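Local coordinates for xylulose kinase (Bifidobacterium adolescentis ATCC 15703, PDB 3I8B), which probably phosphorylates D-xylulose at the expense of ATP, giving D-xylulose 5-phosphate and ADP, as a member of the FGGY carbohydrate kinase family, at residues Arg4-Gly9 / Val19-Ala24; Ala67-Gly72 / Arg467-Val472. One frame throughout, in Å; residues are numbered along the deposited sequence.

Contact 1: residues Arg4-Gly9 / Val19-Ala24; sequences RTLVAG and VRVTDA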
ATOM      1  N   ARG A   4      29.613  -5.129  16.172  1.00 12.22           N
ATOM      2  CA  ARG A   4      28.758  -5.376  15.015  1.00 13.61           C
ATOM      3  C   ARG A   4      27.619  -4.348  14.898  1.00 14.89           C
ATOM      4  O   ARG A   4      26.874  -4.111  15.849  1.00 13.06           O
ATOM      5  CB  ARG A   4      28.173  -6.783  15.045  1.00 16.80           C
ATOM      6  CG  ARG A   4      26.850  -6.838  14.305  1.00 19.87           C
ATOM      7  CD  ARG A   4      26.627  -8.139  13.610  1.00 19.30           C
ATOM      8  NE  ARG A   4      25.997  -9.096  14.494  1.00 23.66           N
ATOM      9  CZ  ARG A   4      25.279 -10.130  14.073  1.00 26.94           C
ATOM     10  NH1 ARG A   4      25.092 -10.325  12.772  1.00 23.11           N
ATOM     11  NH2 ARG A   4      24.748 -10.962  14.957  1.00 17.00           N
ATOM     12  N   THR A   5      27.495  -3.763  13.714  1.00 12.64           N
ATOM     13  CA  THR A   5      26.516  -2.707  13.464  1.00 14.99           C
ATOM     14  C   THR A   5      25.136  -3.287  13.150  1.00  9.61           C
ATOM     15  O   THR A   5      24.983  -4.098  12.245  1.00  8.81           O
ATOM     16  CB  THR A   5      26.974  -1.805  12.324  1.00 12.82           C
ATOM     17  OG1 THR A   5      28.325  -1.409  12.573  1.00 10.72           O
ATOM     18  CG2 THR A   5      26.090  -0.529  12.228  1.00 11.67           C
ATOM     19  N   LEU A   6      24.145  -2.867  13.928  1.00  9.43           N
ATOM     20  CA  LEU A   6      22.794  -3.381  13.818  1.00 10.11           C
ATOM     21  C   LEU A   6      21.851  -2.238  13.453  1.00 12.78           C
ATOM     22  O   LEU A   6      22.080  -1.093  13.843  1.00  9.93           O
ATOM     23  CB  LEU A   6      22.358  -3.972  15.160  1.00 10.20           C
ATOM     24  CG  LEU A   6      23.082  -5.224  15.675  1.00 13.80           C
ATOM     25  CD1 LEU A   6      22.504  -5.650  17.031  1.00 11.81           C
ATOM     26  CD2 LEU A   6      22.969  -6.365  14.657  1.00 14.06           C
ATOM     27  N   VAL A   7      20.807  -2.559  12.699  1.00 11.11           N
ATOM     28  CA  VAL A   7      19.684  -1.656  12.490  1.00 12.63           C
ATOM     29  C   VAL A   7      18.408  -2.387  12.908  1.00 14.01           C
ATOM     30  O   VAL A   7      18.429  -3.592  13.228  1.00 12.68           O
ATOM     31  CB  VAL A   7      19.547  -1.171  11.013  1.00  9.80           C
ATOM     32  CG1 VAL A   7      20.754  -0.335  10.592  1.00 11.74           C
ATOM     33  CG2 VAL A   7      19.358  -2.341  10.083  1.00 11.46           C
ATOM     34  N   ALA A   8      17.294  -1.664  12.907  1.00  9.99           N
ATOM     35  CA  ALA A   8      16.022  -2.273  13.266  1.00 10.01           C
ATOM     36  C   ALA A   8      14.974  -1.831  12.268  1.00  9.33           C
ATOM     37  O   ALA A   8      14.847  -0.641  11.971  1.00  8.87           O
ATOM     38  CB  ALA A   8      15.623  -1.884  14.671  1.00  9.44           C
ATOM     39  N   GLY A   9      14.255  -2.802  11.724  1.00  8.61           N
ATOM     40  CA  GLY A   9      13.135  -2.527  10.846  1.00  8.92           C
ATOM     41  C   GLY A   9      11.883  -2.789  11.650  1.00  9.49           C
ATOM     42  O   GLY A   9      11.703  -3.880  12.216  1.00  8.72           O
ATOM     43  N   VAL A  19       9.282  -6.223  15.161  1.00  9.83           N
ATOM     44  CA  VAL A  19      10.576  -5.544  15.268  1.00  8.22           C
ATOM     45  C   VAL A  19      11.695  -6.490  14.843  1.00 10.61           C
ATOM     46  O   VAL A  19      11.920  -7.525  15.471  1.00 13.26           O
ATOM     47  CB  VAL A  19      10.855  -5.042  16.695  1.00 10.41           C
ATOM     48  CG1 VAL A  19      12.257  -4.451  16.774  1.00  9.03           C
ATOM     49  CG2 VAL A  19       9.820  -3.998  17.123  1.00  7.25           C
ATOM     50  N   ARG A  20      12.382  -6.151  13.763  1.00  9.87           N
ATOM     51  CA  ARG A  20      13.438  -7.006  13.258  1.00 10.04           C
ATOM     52  C   ARG A  20      14.825  -6.374  13.425  1.00 10.80           C
ATOM     53  O   ARG A  20      15.278  -5.569  12.602  1.00  8.84           O
ATOM     54  CB  ARG A  20      13.182  -7.351  11.801  1.00 10.16           C
ATOM     55  CG  ARG A  20      14.019  -8.512  11.272  1.00 11.15           C
ATOM     56  CD  ARG A  20      13.835  -8.556   9.774  1.00 13.59           C
ATOM     57  NE  ARG A  20      14.338  -9.748   9.102  1.00 16.94           N
ATOM     58  CZ  ARG A  20      15.571  -9.881   8.620  1.00 16.65           C
ATOM     59  NH1 ARG A  20      16.464  -8.913   8.790  1.00 16.53           N
ATOM     60  NH2 ARG A  20      15.914 -10.992   7.982  1.00 14.80           N
ATOM     61  N   VAL A  21      15.507  -6.740  14.498  1.00 12.10           N
ATOM     62  CA  VAL A  21      16.877  -6.281  14.677  1.00 10.61           C
ATOM     63  C   VAL A  21      17.743  -7.003  13.647  1.00 11.43           C
ATOM     64  O   VAL A  21      17.748  -8.242  13.573  1.00 13.14           O
ATOM     65  CB  VAL A  21      17.367  -6.530  16.105  1.00 12.98           C
ATOM     66  CG1 VAL A  21      18.802  -6.027  16.270  1.00 11.64           C
ATOM     67  CG2 VAL A  21      16.426  -5.863  17.112  1.00 11.15           C
ATOM     68  N   THR A  22      18.458  -6.251  12.824  1.00 10.69           N
ATOM     69  CA  THR A  22      19.137  -6.906  11.716  1.00 12.67           C
ATOM     70  C   THR A  22      20.544  -6.389  11.455  1.00 12.92           C
ATOM     71  O   THR A  22      20.877  -5.244  11.773  1.00 11.64           O
ATOM     72  CB  THR A  22      18.253  -6.936  10.405  1.00 15.13           C
ATOM     73  OG1 THR A  22      18.868  -6.228   9.327  1.00 15.09           O
ATOM     74  CG2 THR A  22      16.890  -6.400  10.648  1.00  8.59           C
ATOM     75  N   ASP A  23      21.367  -7.258  10.876  1.00 13.67           N
ATOM     76  CA  ASP A  23      22.746  -6.919  10.536  1.00 11.43           C
ATOM     77  C   ASP A  23      22.771  -5.899   9.403  1.00 14.13           C
ATOM     78  O   ASP A  23      22.235  -6.148   8.321  1.00 14.68           O
ATOM     79  CB  ASP A  23      23.486  -8.192  10.136  1.00 15.46           C
ATOM     80  CG  ASP A  23      24.961  -7.961   9.906  1.00 15.17           C
ATOM     81  OD1 ASP A  23      25.316  -7.327   8.896  1.00 14.12           O
ATOM     82  OD2 ASP A  23      25.761  -8.419  10.739  1.00 16.19           O
ATOM     83  N   ALA A  24      23.376  -4.742   9.654  1.00 12.13           N
ATOM     84  CA  ALA A  24      23.349  -3.647   8.687  1.00 11.72           C
ATOM     85  C   ALA A  24      24.054  -4.034   7.388  1.00 15.11           C
ATOM     86  O   ALA A  24      23.675  -3.623   6.286  1.00 12.88           O
ATOM     87  CB  ALA A  24      23.993  -2.414   9.281  1.00 11.63           C
TER
HETATM   88  O   HOH W   1      26.851  -4.967  10.384  1.00 12.66           O
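Arg4 and Asp23 meet at the open end of an antiparallel beta hairpin, strands 6-12 and 16-23, which begins the actin-like ATPase fold of the N-terminal FGGY domain. The Arg4 chain bends at chi2 and chi3, and the Arg4 and Asp23 side chains cross at about a right angle. In this salt bridge NH1 of Arg4 lies 2.9 Å from OD2 of Asp23, which sits near the guanidinium plane at its edge and accepts through its anti lone pair, the one away from OD1; the guanidinium and carboxylate planes are 57° apart. Asp23 projects its CG anti to the backbone N (chi1 -174°), and OD1 accepts a hydrogen bond from the backbone N of Thr26. A water bridges this same OD1 to Thr5 O. An alanine in place of Asp23 would probably leave the Arg4 guanidinium without its mate, free to turn, and Thr26 N without this acceptor.

Further along, the backbones pair: Val7 N reaches Thr22 O at 2.8 Å, and Thr22 N returns to Val7 O at 2.7 Å. On the face carrying Ala8 and Val21, Leu6 CD1 lies 3.8 Å from Val21 CG1, the side chains crossing obliquely. The Val7 and Thr22 face lies under helix 460-474, whose Ala466 touches both residues. Where the strands part, Ala24 N bonds Thr5 O at 3.1 Å, and Ala24 CB sits 3.5 Å from that oxygen and 4.1 Å from Val7 CG1.

Contact 2: residues Ala67-Gly72 / Arg467-Val472; sequences ALAVGG and RQAAWV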
ATOM      1  N   ALA A  67      20.429   2.546  13.703  1.00 12.55           N
ATOM      2  CA  ALA A  67      19.419   3.251  12.911  1.00 11.28           C
ATOM      3  C   ALA A  67      18.153   2.417  12.898  1.00 10.36           C
ATOM      4  O   ALA A  67      18.217   1.197  13.007  1.00  8.48           O
ATOM      5  CB  ALA A  67      19.911   3.494  11.494  1.00  8.71           C
ATOM      6  N   LEU A  68      17.005   3.089  12.764  1.00 10.44           N
ATOM      7  CA  LEU A  68      15.715   2.423  12.806  1.00  9.95           C
ATOM      8  C   LEU A  68      14.759   3.090  11.807  1.00 10.06           C
ATOM      9  O   LEU A  68      14.806   4.313  11.617  1.00  8.83           O
ATOM     10  CB  LEU A  68      15.152   2.504  14.229  1.00 10.34           C
ATOM     11  CG  LEU A  68      13.759   1.954  14.541  1.00  9.70           C
ATOM     12  CD1 LEU A  68      13.722   1.512  16.003  1.00 10.78           C
ATOM     13  CD2 LEU A  68      12.627   2.958  14.260  1.00  8.68           C
ATOM     14  N   ALA A  69      13.919   2.277  11.166  1.00 10.98           N
ATOM     15  CA  ALA A  69      12.870   2.768  10.266  1.00 11.64           C
ATOM     16  C   ALA A  69      11.558   2.057  10.536  1.00 12.09           C
ATOM     17  O   ALA A  69      11.538   0.861  10.843  1.00 10.69           O
ATOM     18  CB  ALA A  69      13.256   2.562   8.814  1.00  7.77           C
ATOM     19  N   VAL A  70      10.457   2.790  10.399  1.00 10.23           N
ATOM     20  CA  VAL A  70       9.137   2.209  10.589  1.00  8.32           C
ATOM     21  C   VAL A  70       8.385   2.124   9.264  1.00  8.41           C
ATOM     22  O   VAL A  70       8.172   3.130   8.591  1.00  8.20           O
ATOM     23  CB  VAL A  70       8.310   3.028  11.577  1.00  7.21           C
ATOM     24  CG1 VAL A  70       6.944   2.395  11.774  1.00  7.32           C
ATOM     25  CG2 VAL A  70       9.045   3.154  12.887  1.00  6.57           C
ATOM     26  N   GLY A  71       8.010   0.910   8.879  1.00  8.50           N
ATOM     27  CA  GLY A  71       7.109   0.713   7.761  1.00  7.77           C
ATOM     28  C   GLY A  71       5.717   0.603   8.358  1.00 10.06           C
ATOM     29  O   GLY A  71       5.539  -0.080   9.363  1.00  9.47           O
ATOM     30  N   GLY A  72       4.732   1.278   7.766  1.00  8.42           N
ATOM     31  CA  GLY A  72       3.413   1.325   8.359  1.00  9.76           C
ATOM     32  C   GLY A  72       2.264   1.040   7.407  1.00  8.56           C
ATOM     33  O   GLY A  72       2.362   1.270   6.190  1.00  9.50           O
ATOM     34  N   ARG A 467      16.394  -2.308   5.733  1.00  8.74           N
ATOM     35  CA  ARG A 467      17.239  -1.978   4.583  1.00 10.52           C
ATOM     36  C   ARG A 467      17.341  -0.472   4.407  1.00  9.73           C
ATOM     37  O   ARG A 467      18.397   0.062   4.056  1.00  9.97           O
ATOM     38  CB  ARG A 467      16.717  -2.639   3.296  1.00 13.91           C
ATOM     39  CG  ARG A 467      17.727  -2.655   2.153  1.00 12.81           C
ATOM     40  CD  ARG A 467      17.212  -3.368   0.882  1.00 15.69           C
ATOM     41  NE  ARG A 467      18.229  -3.319  -0.171  1.00 17.68           N
ATOM     42  CZ  ARG A 467      17.988  -3.186  -1.475  1.00 16.89           C
ATOM     43  NH1 ARG A 467      16.744  -3.090  -1.923  1.00 16.59           N
ATOM     44  NH2 ARG A 467      18.997  -3.145  -2.337  1.00 13.56           N
ATOM     45  N   GLN A 468      16.257   0.225   4.684  1.00  8.59           N
ATOM     46  CA  GLN A 468      16.267   1.673   4.530  1.00  9.95           C
ATOM     47  C   GLN A 468      17.075   2.325   5.638  1.00  9.29           C
ATOM     48  O   GLN A 468      17.792   3.297   5.401  1.00 11.37           O
ATOM     49  CB  GLN A 468      14.843   2.236   4.509  1.00  9.83           C
ATOM     50  CG  GLN A 468      14.786   3.765   4.358  1.00  7.81           C
ATOM     51  CD  GLN A 468      13.446   4.328   4.832  1.00  9.92           C
ATOM     52  OE1 GLN A 468      13.146   4.314   6.025  1.00  8.21           O
ATOM     53  NE2 GLN A 468      12.634   4.820   3.891  1.00  8.44           N
ATOM     54  N   ALA A 469      16.951   1.802   6.851  1.00 10.39           N
ATOM     55  CA  ALA A 469      17.752   2.316   7.966  1.00 10.57           C
ATOM     56  C   ALA A 469      19.245   2.061   7.712  1.00 10.60           C
ATOM     57  O   ALA A 469      20.085   2.932   7.958  1.00 10.16           O
ATOM     58  CB  ALA A 469      17.316   1.686   9.280  1.00  6.54           C
ATOM     59  N   ALA A 470      19.573   0.869   7.216  1.00 12.06           N
ATOM     60  CA  ALA A 470      20.964   0.567   6.853  1.00 10.18           C
ATOM     61  C   ALA A 470      21.463   1.456   5.697  1.00 10.49           C
ATOM     62  O   ALA A 470      22.613   1.913   5.681  1.00 10.62           O
ATOM     63  CB  ALA A 470      21.125  -0.903   6.525  1.00  9.97           C
ATOM     64  N   TRP A 471      20.592   1.720   4.741  1.00 10.76           N
ATOM     65  CA  TRP A 471      20.903   2.627   3.637  1.00 10.34           C
ATOM     66  C   TRP A 471      21.272   4.029   4.143  1.00 12.50           C
ATOM     67  O   TRP A 471      22.321   4.577   3.779  1.00 12.34           O
ATOM     68  CB  TRP A 471      19.699   2.692   2.690  1.00 10.82           C
ATOM     69  CG  TRP A 471      19.913   3.428   1.379  1.00 12.69           C
ATOM     70  CD1 TRP A 471      21.091   3.910   0.868  1.00 14.73           C
ATOM     71  CD2 TRP A 471      18.907   3.705   0.396  1.00 13.58           C
ATOM     72  NE1 TRP A 471      20.870   4.491  -0.369  1.00 14.96           N
ATOM     73  CE2 TRP A 471      19.535   4.371  -0.677  1.00 18.20           C
ATOM     74  CE3 TRP A 471      17.533   3.455   0.325  1.00 17.13           C
ATOM     75  CZ2 TRP A 471      18.826   4.794  -1.811  1.00 19.59           C
ATOM     76  CZ3 TRP A 471      16.830   3.879  -0.791  1.00 15.02           C
ATOM     77  CH2 TRP A 471      17.480   4.541  -1.847  1.00 15.96           C
ATOM     78  N   VAL A 472      20.415   4.602   4.984  1.00 10.58           N
ATOM     79  CA  VAL A 472      20.658   5.925   5.560  1.00 10.07           C
ATOM     80  C   VAL A 472      21.947   5.919   6.401  1.00 11.05           C
ATOM     81  O   VAL A 472      22.805   6.795   6.266  1.00 13.30           O
ATOM     82  CB  VAL A 472      19.464   6.401   6.441  1.00  9.85           C
ATOM     83  CG1 VAL A 472      19.801   7.715   7.120  1.00 10.97           C
ATOM     84  CG2 VAL A 472      18.192   6.539   5.588  1.00 12.13           C
TER
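Ala67 and Ala69, alternate residues on one face of strand 65-72, pack against Ala469 of helix 460-474 in an alpha/beta layer of the actin-like fold. The helix belongs by sequence to the C-terminal FGGY family, yet it lies on the sheet of the N-terminal domain; the N-to-C directions of segments 67-72 and 467-472 are 140° apart, and their axes come within 6.7 Å. Small side chains allow this approach. Ala469 CB is 3.9 Å from Ala67 CB and 4.2 Å from Ala69 CB, and it also rests over the intervening backbone, 3.8 Å from Leu68 N.

Gln468 runs beside this cluster. Its CB is 4.6 Å from Ala69 CB, and its CG, anti to the backbone N (chi1 180°), starts an extended chain that brings the amide oxygen to Ala69 and to strand 267-273. CG is 4.9 Å from Ala69 CB, beyond contact, and CD stays within 4.4 Å of it; the side chain also touches Ala269 and Pro270. NE2 is hydrogen-bonded outside the two segments, while OE1 accepts a hydrogen bond from the backbone N of Gly271. Gln468 OE1 thus meets both strands, lying 3.3 Å from Ala69 CB.

How the contacts relate
Both contacts are buried and share one sheet, in which strands 6-12 and 65-72 are parallel neighbours joined by probable hydrogen bonds from Ala8 N to Ala67 O and from Ala69 N to Ala8 O. Contact 1 lies farther out, its centre about 24 Å from the chain's centre, against about 17 Å for contact 2, and one end reaches the surface, where charge and water take part. Contact 2 is wholly internal. Contact 1 builds the sheet through backbone bonds; contact 2 covers it by apolar packing without a hydrogen bond between its segments. Helix 460-474 serves both, and Ala470 CB touches Ala24 O, where hairpin and helix layer meet.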